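Local coordinates for putative glycoside hydrolase (Parabacteroides distasonis ATCC 8503, PDB 3GYC), which probably hydrolyses glycosidic bonds, as a putative glycoside hydrolase with a cellulase-like TIM-barrel fold, at residues L230-I235 against P300-E305; K286-A291 against A335-W340; V293-R298 against P374-L379. All blocks are in the same frame, centred on the assembly; numbering follows the deposited sequence.

Interaction 1 (L230-I235 against P300-E305); sequences LYEHHI and PLVTTE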
loop_
_atom_site.group_PDB
_atom_site.type_symbol
_atom_site.label_atom_id
_atom_site.label_comp_id
_atom_site.label_asym_id
_atom_site.label_seq_id
_atom_site.Cartn_x
_atom_site.Cartn_y
_atom_site.Cartn_z
ATOM N N LEU A 230 0.300 9.553 -10.036
ATOM C CA LEU A 230 0.254 8.114 -10.236
ATOM C C LEU A 230 -0.978 7.543 -9.538
ATOM O O LEU A 230 -1.614 8.224 -8.737
ATOM C CB LEU A 230 1.497 7.423 -9.681
ATOM C CG LEU A 230 1.836 7.581 -8.211
ATOM C CD1 LEU A 230 2.309 6.272 -7.547
ATOM C CD2 LEU A 230 2.864 8.709 -7.988
ATOM N N TYR A 231 -1.318 6.297 -9.822
ATOM C CA TYR A 231 -2.415 5.677 -9.136
ATOM C C TYR A 231 -1.825 4.480 -8.378
ATOM O O TYR A 231 -1.033 3.697 -8.946
ATOM C CB TYR A 231 -3.557 5.175 -10.065
ATOM C CG TYR A 231 -4.095 6.116 -11.106
ATOM C CD1 TYR A 231 -4.087 7.498 -10.931
ATOM C CD2 TYR A 231 -4.690 5.609 -12.270
ATOM C CE1 TYR A 231 -4.593 8.341 -11.917
ATOM C CE2 TYR A 231 -5.224 6.443 -13.232
ATOM C CZ TYR A 231 -5.189 7.798 -13.042
ATOM O OH TYR A 231 -5.694 8.598 -14.010
ATOM N N GLU A 232 -2.173 4.367 -7.096
ATOM C CA GLU A 232 -1.777 3.226 -6.270
ATOM C C GLU A 232 -3.109 2.547 -5.993
ATOM O O GLU A 232 -3.863 3.034 -5.185
ATOM C CB GLU A 232 -1.029 3.671 -5.004
ATOM C CG GLU A 232 -0.058 2.595 -4.410
ATOM C CD GLU A 232 -0.654 1.649 -3.371
ATOM O OE1 GLU A 232 -1.109 2.138 -2.314
ATOM O OE2 GLU A 232 -0.603 0.409 -3.554
ATOM N N HIS A 233 -3.420 1.457 -6.701
ATOM C CA HIS A 233 -4.722 0.850 -6.603
ATOM C C HIS A 233 -4.615 -0.548 -6.029
ATOM O O HIS A 233 -3.769 -1.336 -6.437
ATOM C CB HIS A 233 -5.449 0.839 -7.944
ATOM C CG HIS A 233 -6.933 0.900 -7.776
ATOM N ND1 HIS A 233 -7.609 2.097 -7.702
ATOM C CD2 HIS A 233 -7.842 -0.070 -7.529
ATOM C CE1 HIS A 233 -8.889 1.856 -7.473
ATOM N NE2 HIS A 233 -9.054 0.549 -7.355
ATOM N N HIS A 234 -5.462 -0.836 -5.045
ATOM C CA HIS A 234 -5.425 -2.121 -4.364
ATOM C C HIS A 234 -6.417 -3.060 -5.038
ATOM O O HIS A 234 -7.563 -2.690 -5.246
ATOM C CB HIS A 234 -5.712 -1.943 -2.870
ATOM C CG HIS A 234 -4.781 -0.974 -2.194
ATOM N ND1 HIS A 234 -4.996 -0.503 -0.913
ATOM C CD2 HIS A 234 -3.645 -0.368 -2.634
ATOM C CE1 HIS A 234 -3.996 0.296 -0.570
ATOM N NE2 HIS A 234 -3.182 0.426 -1.607
ATOM N N ILE A 235 -5.948 -4.255 -5.407
ATOM C CA ILE A 235 -6.738 -5.201 -6.210
ATOM C C ILE A 235 -6.623 -6.605 -5.676
ATOM O O ILE A 235 -5.545 -7.191 -5.691
ATOM C CB ILE A 235 -6.255 -5.242 -7.682
ATOM C CG1 ILE A 235 -6.470 -3.905 -8.359
ATOM C CG2 ILE A 235 -7.016 -6.301 -8.525
ATOM C CD1 ILE A 235 -5.854 -3.814 -9.773
ATOM N N PRO A 300 1.094 6.380 -14.402
ATOM C CA PRO A 300 1.724 5.132 -13.998
ATOM C C PRO A 300 0.950 4.488 -12.869
ATOM O O PRO A 300 0.250 5.169 -12.134
ATOM C CB PRO A 300 3.118 5.538 -13.545
ATOM C CG PRO A 300 3.093 6.988 -13.348
ATOM C CD PRO A 300 1.927 7.556 -14.104
ATOM N N LEU A 301 1.051 3.176 -12.770
ATOM C CA LEU A 301 0.375 2.434 -11.738
ATOM C C LEU A 301 1.323 1.789 -10.758
ATOM O O LEU A 301 2.418 1.334 -11.117
ATOM C CB LEU A 301 -0.482 1.329 -12.359
ATOM C CG LEU A 301 -1.721 1.771 -13.104
ATOM C CD1 LEU A 301 -2.460 0.553 -13.677
ATOM C CD2 LEU A 301 -2.609 2.590 -12.182
ATOM N N VAL A 302 0.894 1.762 -9.501
ATOM C CA VAL A 302 1.577 1.006 -8.470
ATOM C C VAL A 302 0.491 0.202 -7.738
ATOM O O VAL A 302 -0.596 0.700 -7.513
ATOM C CB VAL A 302 2.368 1.904 -7.423
ATOM C CG1 VAL A 302 2.921 1.023 -6.268
ATOM C CG2 VAL A 302 3.506 2.691 -8.087
ATOM N N THR A 303 0.774 -1.043 -7.372
ATOM C CA THR A 303 -0.138 -1.843 -6.562
ATOM C C THR A 303 0.705 -2.487 -5.467
ATOM O O THR A 303 1.689 -3.168 -5.768
ATOM C CB THR A 303 -0.950 -2.907 -7.396
ATOM O OG1 THR A 303 -1.902 -2.250 -8.254
ATOM C CG2 THR A 303 -1.727 -3.880 -6.457
ATOM N N THR A 304 0.362 -2.231 -4.187
ATOM C CA THR A 304 1.077 -2.812 -3.050
ATOM C C THR A 304 0.177 -3.714 -2.206
ATOM O O THR A 304 0.659 -4.395 -1.308
ATOM C CB THR A 304 1.688 -1.715 -2.129
ATOM O OG1 THR A 304 0.637 -0.944 -1.532
ATOM C CG2 THR A 304 2.659 -0.803 -2.929
ATOM N N GLU A 305 -1.126 -3.759 -2.521
ATOM C CA GLU A 305 -2.073 -4.585 -1.807
ATOM C C GLU A 305 -2.850 -5.396 -2.857
ATOM O O GLU A 305 -3.590 -4.853 -3.649
ATOM C CB GLU A 305 -2.966 -3.712 -0.929
ATOM C CG GLU A 305 -2.177 -2.834 0.089
ATOM C CD GLU A 305 -3.056 -2.406 1.290
ATOM O OE1 GLU A 305 -3.799 -3.264 1.801
ATOM O OE2 GLU A 305 -2.983 -1.242 1.758
#
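Two bonds from one residue grip Glu232 OE2: Thr304 N lies 2.9 Å away, nearly along the C-O axis, and Thr304 OG1 reaches the same oxygen at 2.7 Å from above the carboxylate plane. The grip joins neighbouring parallel strands of a TIM barrel, 231-232 and 301-303, toward their C-terminal ends, where glycoside hydrolases of this fold carry the active site, so the acids here probably lie at or near it. Bent at chi2 (-91°), the Glu232 chain crosses Thr304 at about a right angle, and its other oxygen, OE1, takes the N-H of His234 NE2 at 2.8 Å, almost in the ring plane. With ND1 bound to Glu161, the imidazole is held at both nitrogens, fixing its rotation. An alanine in place of Glu232 would remove the carboxylate shared by Thr304 and His234 and would probably leave the imidazole less firmly oriented. Along the strands, Tyr231 N to Pro300 O, Val302 N to Tyr231 O and His233 N to Val302 O give the parallel register; Thr303 OG1 donates to His233 O in the carbonyl plane. Glu305, a second buried acid, is salt-bridged to Arg55; the like charges could raise the proton affinity of one acid, though Arg55 would oppose this. Glu305 CG stands over the centre of the His234 ring in a CH-pi contact, 3.7 Å from the centroid and 7° off the normal.

Interaction 2 (K286-A291 against A335-W340); sequences KIELMA and ARTGMW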
loop_
_atom_site.group_PDB
_atom_site.type_symbol
_atom_site.label_atom_id
_atom_site.label_comp_id
_atom_site.label_asym_id
_atom_site.label_seq_id
_atom_site.Cartn_x
_atom_site.Cartn_y
_atom_site.Cartn_z
ATOM N N LYS A 286 -10.053 -7.453 -14.029
ATOM C CA LYS A 286 -9.887 -6.185 -13.322
ATOM C C LYS A 286 -8.507 -5.548 -13.602
ATOM O O LYS A 286 -8.402 -4.330 -13.821
ATOM C CB LYS A 286 -10.043 -6.399 -11.808
ATOM C CG LYS A 286 -9.898 -5.133 -10.972
ATOM C CD LYS A 286 -10.723 -3.961 -11.434
ATOM C CE LYS A 286 -12.184 -4.233 -11.404
ATOM N NZ LYS A 286 -12.644 -4.541 -9.999
ATOM N N ILE A 287 -7.461 -6.374 -13.582
ATOM C CA ILE A 287 -6.106 -5.903 -13.839
ATOM C C ILE A 287 -5.991 -5.298 -15.237
ATOM O O ILE A 287 -5.377 -4.262 -15.414
ATOM C CB ILE A 287 -5.063 -7.028 -13.682
ATOM C CG1 ILE A 287 -4.963 -7.488 -12.215
ATOM C CG2 ILE A 287 -3.702 -6.578 -14.163
ATOM C CD1 ILE A 287 -4.198 -8.775 -12.043
ATOM N N GLU A 288 -6.556 -5.968 -16.223
ATOM C CA GLU A 288 -6.520 -5.476 -17.604
ATOM C C GLU A 288 -7.318 -4.180 -17.720
ATOM O O GLU A 288 -6.875 -3.232 -18.368
ATOM C CB GLU A 288 -7.067 -6.523 -18.565
ATOM C CG GLU A 288 -6.270 -7.842 -18.651
ATOM C CD GLU A 288 -4.833 -7.701 -19.218
ATOM O OE1 GLU A 288 -4.440 -6.616 -19.737
ATOM O OE2 GLU A 288 -4.091 -8.711 -19.153
ATOM N N LEU A 289 -8.491 -4.139 -17.080
ATOM C CA LEU A 289 -9.337 -2.939 -17.062
ATOM C C LEU A 289 -8.573 -1.757 -16.439
ATOM O O LEU A 289 -8.538 -0.648 -17.010
ATOM C CB LEU A 289 -10.649 -3.207 -16.313
ATOM C CG LEU A 289 -11.645 -2.038 -16.208
ATOM C CD1 LEU A 289 -12.077 -1.455 -17.570
ATOM C CD2 LEU A 289 -12.848 -2.472 -15.393
HETATM N N MSE A 290 -7.938 -1.996 -15.290
HETATM C CA MSE A 290 -7.147 -0.936 -14.635
HETATM C C MSE A 290 -6.054 -0.419 -15.569
HETATM O O MSE A 290 -5.883 0.781 -15.717
HETATM C CB MSE A 290 -6.544 -1.446 -13.326
HETATM C CG MSE A 290 -5.699 -0.435 -12.530
HETATM SE SE MSE A 290 -6.715 1.008 -11.700
HETATM C CE MSE A 290 -6.697 2.376 -13.092
ATOM N N ALA A 291 -5.306 -1.323 -16.196
ATOM C CA ALA A 291 -4.243 -0.920 -17.111
ATOM C C ALA A 291 -4.809 -0.041 -18.235
ATOM O O ALA A 291 -4.176 0.938 -18.633
ATOM C CB ALA A 291 -3.519 -2.151 -17.681
ATOM N N ALA A 335 2.368 -7.066 -14.606
ATOM C CA ALA A 335 3.670 -6.749 -15.151
ATOM C C ALA A 335 3.654 -6.723 -16.690
ATOM O O ALA A 335 4.292 -5.881 -17.314
ATOM C CB ALA A 335 4.721 -7.738 -14.646
ATOM N N ARG A 336 2.885 -7.605 -17.301
ATOM C CA ARG A 336 2.885 -7.706 -18.741
ATOM C C ARG A 336 2.185 -6.522 -19.446
ATOM O O ARG A 336 2.479 -6.231 -20.593
ATOM C CB ARG A 336 2.288 -9.061 -19.150
ATOM C CG ARG A 336 2.651 -9.464 -20.538
ATOM C CD ARG A 336 2.124 -10.839 -20.932
ATOM N NE ARG A 336 2.887 -11.983 -20.418
ATOM C CZ ARG A 336 2.438 -12.835 -19.512
ATOM N NH1 ARG A 336 1.235 -12.669 -19.010
ATOM N NH2 ARG A 336 3.178 -13.865 -19.135
ATOM N N THR A 337 1.283 -5.824 -18.764
ATOM C CA THR A 337 0.570 -4.687 -19.382
ATOM C C THR A 337 1.419 -3.462 -19.712
ATOM O O THR A 337 1.042 -2.672 -20.564
ATOM C CB THR A 337 -0.539 -4.147 -18.483
ATOM O OG1 THR A 337 0.056 -3.503 -17.348
ATOM C CG2 THR A 337 -1.493 -5.288 -18.079
ATOM N N GLY A 338 2.534 -3.296 -19.015
ATOM C CA GLY A 338 3.417 -2.142 -19.213
ATOM C C GLY A 338 3.002 -0.883 -18.465
ATOM O O GLY A 338 3.708 0.118 -18.502
HETATM N N MSE A 339 1.866 -0.916 -17.775
HETATM C CA MSE A 339 1.398 0.272 -17.054
HETATM C C MSE A 339 1.882 0.362 -15.614
HETATM O O MSE A 339 1.756 1.418 -15.010
HETATM C CB MSE A 339 -0.123 0.347 -17.111
HETATM C CG MSE A 339 -0.658 0.491 -18.543
HETATM SE SE MSE A 339 0.012 1.941 -19.547
HETATM C CE MSE A 339 -0.018 3.283 -18.116
ATOM N N TRP A 340 2.418 -0.716 -15.053
ATOM C CA TRP A 340 2.855 -0.681 -13.664
ATOM C C TRP A 340 4.334 -0.332 -13.527
ATOM O O TRP A 340 5.164 -0.903 -14.206
ATOM C CB TRP A 340 2.560 -2.019 -12.973
ATOM C CG TRP A 340 1.205 -2.133 -12.285
ATOM C CD1 TRP A 340 0.987 -1.953 -10.970
ATOM C CD2 TRP A 340 -0.057 -2.507 -12.854
ATOM N NE1 TRP A 340 -0.318 -2.137 -10.667
ATOM C CE2 TRP A 340 -0.994 -2.491 -11.804
ATOM C CE3 TRP A 340 -0.494 -2.838 -14.147
ATOM C CZ2 TRP A 340 -2.327 -2.789 -11.991
ATOM C CZ3 TRP A 340 -1.826 -3.149 -14.332
ATOM C CH2 TRP A 340 -2.733 -3.110 -13.264
#
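Ala291 CB is at the middle of this contact, meeting three residues of 335-340 at once. Thr337 CB touches it at 3.7 Å, Met339 CG comes from a second direction, and Trp340 CZ3, at the far end of the indole, closes in at 3.9 Å. One helical turn earlier, Ile287 approaches the same six-membered ring, its CG2 3.7 Å from Trp340 CH2 and its side chain roughly at right angles to that of the tryptophan. Ile287 O lies near the indole plane, at the edge, 3.6 Å from CH2, although its helical bond from Ala291 N is already made. Met290, a selenomethionine like Met339, brings CG to the CH2-CZ2 side of the ring before bends at chi2 and chi3 lead its SE away. At the outer margin the folded Glu288 chain returns OE1 to within 3.6 Å of Thr337 CG2.

The next shell explains the poses. Trp340 NE1 is bonded to Thr303 OG1, which anchors the pyrrole end of the indole and leaves the benzene end to meet the helix. Thr337 has OG1 in the crowded position between backbone N and carbonyl carbon (chi1 69°); from there it accepts from Met339 N at 3.2 Å, an almost straight bond of 170°, and also pairs with Ala334 O. Gly338, with positive phi, turns the chain out of helix 321-337. This is a helix-to-strand junction of a TIM barrel, with an ST turn where helix 321-337 passes into strand 340-343, packed against the neighbouring outer helix, 276-297.

Interaction 3 (V293-R298 against P374-L379); sequences VARKNR and PLDESL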
loop_
_atom_site.group_PDB
_atom_site.type_symbol
_atom_site.label_atom_id
_atom_site.label_comp_id
_atom_site.label_asym_id
_atom_site.label_seq_id
_atom_site.Cartn_x
_atom_site.Cartn_y
_atom_site.Cartn_z
ATOM N N VAL A 293 -7.474 1.971 -18.237
ATOM C CA VAL A 293 -7.852 3.261 -17.717
ATOM C C VAL A 293 -6.583 4.081 -17.512
ATOM O O VAL A 293 -6.523 5.273 -17.852
ATOM C CB VAL A 293 -8.633 3.087 -16.384
ATOM C CG1 VAL A 293 -8.754 4.420 -15.657
ATOM C CG2 VAL A 293 -10.010 2.451 -16.652
ATOM N N ALA A 294 -5.554 3.433 -16.983
ATOM C CA ALA A 294 -4.286 4.124 -16.746
ATOM C C ALA A 294 -3.638 4.564 -18.051
ATOM O O ALA A 294 -3.007 5.639 -18.119
ATOM C CB ALA A 294 -3.333 3.248 -15.944
ATOM N N ARG A 295 -3.750 3.721 -19.072
ATOM C CA ARG A 295 -3.141 4.039 -20.361
ATOM C C ARG A 295 -3.853 5.229 -21.022
ATOM O O ARG A 295 -3.197 6.096 -21.597
ATOM C CB ARG A 295 -3.093 2.814 -21.274
ATOM C CG ARG A 295 -2.443 3.102 -22.646
ATOM C CD ARG A 295 -2.422 1.901 -23.579
ATOM N NE ARG A 295 -1.516 0.867 -23.080
ATOM C CZ ARG A 295 -1.894 -0.252 -22.471
ATOM N NH1 ARG A 295 -3.176 -0.554 -22.323
ATOM N NH2 ARG A 295 -0.974 -1.094 -22.038
ATOM N N LYS A 296 -5.182 5.270 -20.915
ATOM C CA LYS A 296 -5.972 6.374 -21.439
ATOM C C LYS A 296 -5.612 7.677 -20.740
ATOM O O LYS A 296 -5.432 8.699 -21.383
ATOM C CB LYS A 296 -7.468 6.087 -21.246
ATOM C CG LYS A 296 -8.412 7.084 -21.905
ATOM N N ASN A 297 -5.518 7.631 -19.412
ATOM C CA ASN A 297 -5.215 8.810 -18.603
ATOM C C ASN A 297 -3.744 9.128 -18.557
ATOM O O ASN A 297 -3.362 10.166 -18.033
ATOM C CB ASN A 297 -5.780 8.643 -17.174
ATOM C CG ASN A 297 -7.308 8.662 -17.145
ATOM O OD1 ASN A 297 -7.929 9.068 -18.105
ATOM N ND2 ASN A 297 -7.907 8.258 -16.033
ATOM N N ARG A 298 -2.933 8.234 -19.125
ATOM C CA ARG A 298 -1.488 8.383 -19.184
ATOM C C ARG A 298 -0.872 8.574 -17.781
ATOM O O ARG A 298 -0.135 9.514 -17.519
ATOM C CB ARG A 298 -1.126 9.510 -20.153
ATOM C CG ARG A 298 -1.731 9.291 -21.538
ATOM C CD ARG A 298 -1.416 10.413 -22.487
ATOM N NE ARG A 298 0.011 10.546 -22.762
ATOM C CZ ARG A 298 0.670 9.834 -23.676
ATOM N NH1 ARG A 298 0.041 8.892 -24.368
ATOM N NH2 ARG A 298 1.967 10.043 -23.867
ATOM N N PRO A 374 9.141 -4.279 -19.622
ATOM C CA PRO A 374 9.192 -2.951 -20.246
ATOM C C PRO A 374 7.960 -2.106 -19.926
ATOM O O PRO A 374 6.867 -2.645 -19.783
ATOM C CB PRO A 374 9.213 -3.279 -21.738
ATOM C CG PRO A 374 8.638 -4.601 -21.853
ATOM C CD PRO A 374 8.938 -5.345 -20.613
ATOM N N LEU A 375 8.142 -0.796 -19.827
ATOM C CA LEU A 375 7.060 0.167 -19.564
ATOM C C LEU A 375 6.380 0.622 -20.857
ATOM O O LEU A 375 7.024 0.719 -21.891
ATOM C CB LEU A 375 7.622 1.398 -18.835
ATOM C CG LEU A 375 8.113 1.154 -17.399
ATOM C CD1 LEU A 375 8.732 2.432 -16.832
ATOM C CD2 LEU A 375 6.963 0.695 -16.579
ATOM N N ASP A 376 5.091 0.935 -20.775
ATOM C CA ASP A 376 4.307 1.391 -21.937
ATOM C C ASP A 376 4.808 2.765 -22.413
ATOM O O ASP A 376 5.258 3.589 -21.617
ATOM C CB ASP A 376 2.831 1.417 -21.543
ATOM C CG ASP A 376 1.892 1.593 -22.712
ATOM O OD1 ASP A 376 1.279 0.599 -23.131
ATOM O OD2 ASP A 376 1.783 2.712 -23.237
ATOM N N GLU A 377 4.757 3.004 -23.722
ATOM C CA GLU A 377 5.199 4.290 -24.288
ATOM C C GLU A 377 4.299 5.444 -23.852
ATOM O O GLU A 377 4.712 6.594 -23.883
ATOM C CB GLU A 377 5.399 4.234 -25.831
ATOM C CG GLU A 377 4.189 4.487 -26.751
ATOM C CD GLU A 377 4.603 4.529 -28.261
ATOM O OE1 GLU A 377 4.839 3.451 -28.840
ATOM O OE2 GLU A 377 4.692 5.629 -28.897
ATOM N N SER A 378 3.084 5.151 -23.412
ATOM C CA SER A 378 2.233 6.198 -22.855
ATOM C C SER A 378 2.874 6.826 -21.601
ATOM O O SER A 378 2.523 7.938 -21.226
ATOM C CB SER A 378 0.872 5.657 -22.506
ATOM O OG SER A 378 0.963 4.677 -21.487
ATOM N N LEU A 379 3.792 6.094 -20.969
ATOM C CA LEU A 379 4.522 6.587 -19.781
ATOM C C LEU A 379 5.918 7.104 -20.091
ATOM O O LEU A 379 6.373 8.064 -19.482
ATOM C CB LEU A 379 4.673 5.482 -18.734
ATOM C CG LEU A 379 3.409 4.817 -18.199
ATOM C CD1 LEU A 379 3.820 3.805 -17.134
ATOM C CD2 LEU A 379 2.405 5.835 -17.661
#
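A Schellman motif ending helix 276-297 and an N-cap opening helix 377-380 meet here, at the outside of the TIM barrel. The charged interaction is a side-on salt bridge: Arg295 offers NE and NH2 to a single oxygen, Asp376 OD1, at 2.8 and 3.0 Å. OD1 lies in the guanidinium plane, yet both nitrogens stand above the carboxylate plane, the two flat groups being turned 49° apart. Arg295 reaches the acid through an extended chain that bends at chi3 (-68°).

The capping bonds use the other oxygen. Ser378 N donates at 2.8 Å to the anti lone pair of Asp376 OD2, and Ser378 OG gives a second bond from above the plane, so four donors from two residues fix the carboxylate. Its charge probably also suits the positive end of the helix dipole.

The remaining contacts are looser. Arg295 CG passes 3.9 Å from Ser378 OG, and Arg298, the positive-phi residue of the Schellman turn, sends its guanidinium alongside Ser378. Bonds from Arg298 NH2 to Asn382 O and from Asn383 ND2 to Ser378 O hold the two groups in place, with Ser378 O 3.4 Å above the Arg298 guanidinium plane, offset toward its rim.

Overall arrangement
Contact chemistry here changes with depth in the barrel. Interaction 1 is fully buried, its centre about 8 Å from that of the chain, and combines strand pairing with a linked polar cluster; interaction 2, about 17 Å out but still buried, is a mainly apolar helix-to-turn contact; interaction 3, about 21 Å out, is partly buried and ionic. Interactions 2 and 3 share helix 276-297, which leads into strand 301-303 of interaction 1. Direct bonds tie them together: Leu301 N to Met339 O joins interactions 1 and 2, Tyr231 OH pairs with Asn297 ND2 between 1 and 3, and Gly338 O meets Asp376 N, at 2.8 Å, between 2 and 3.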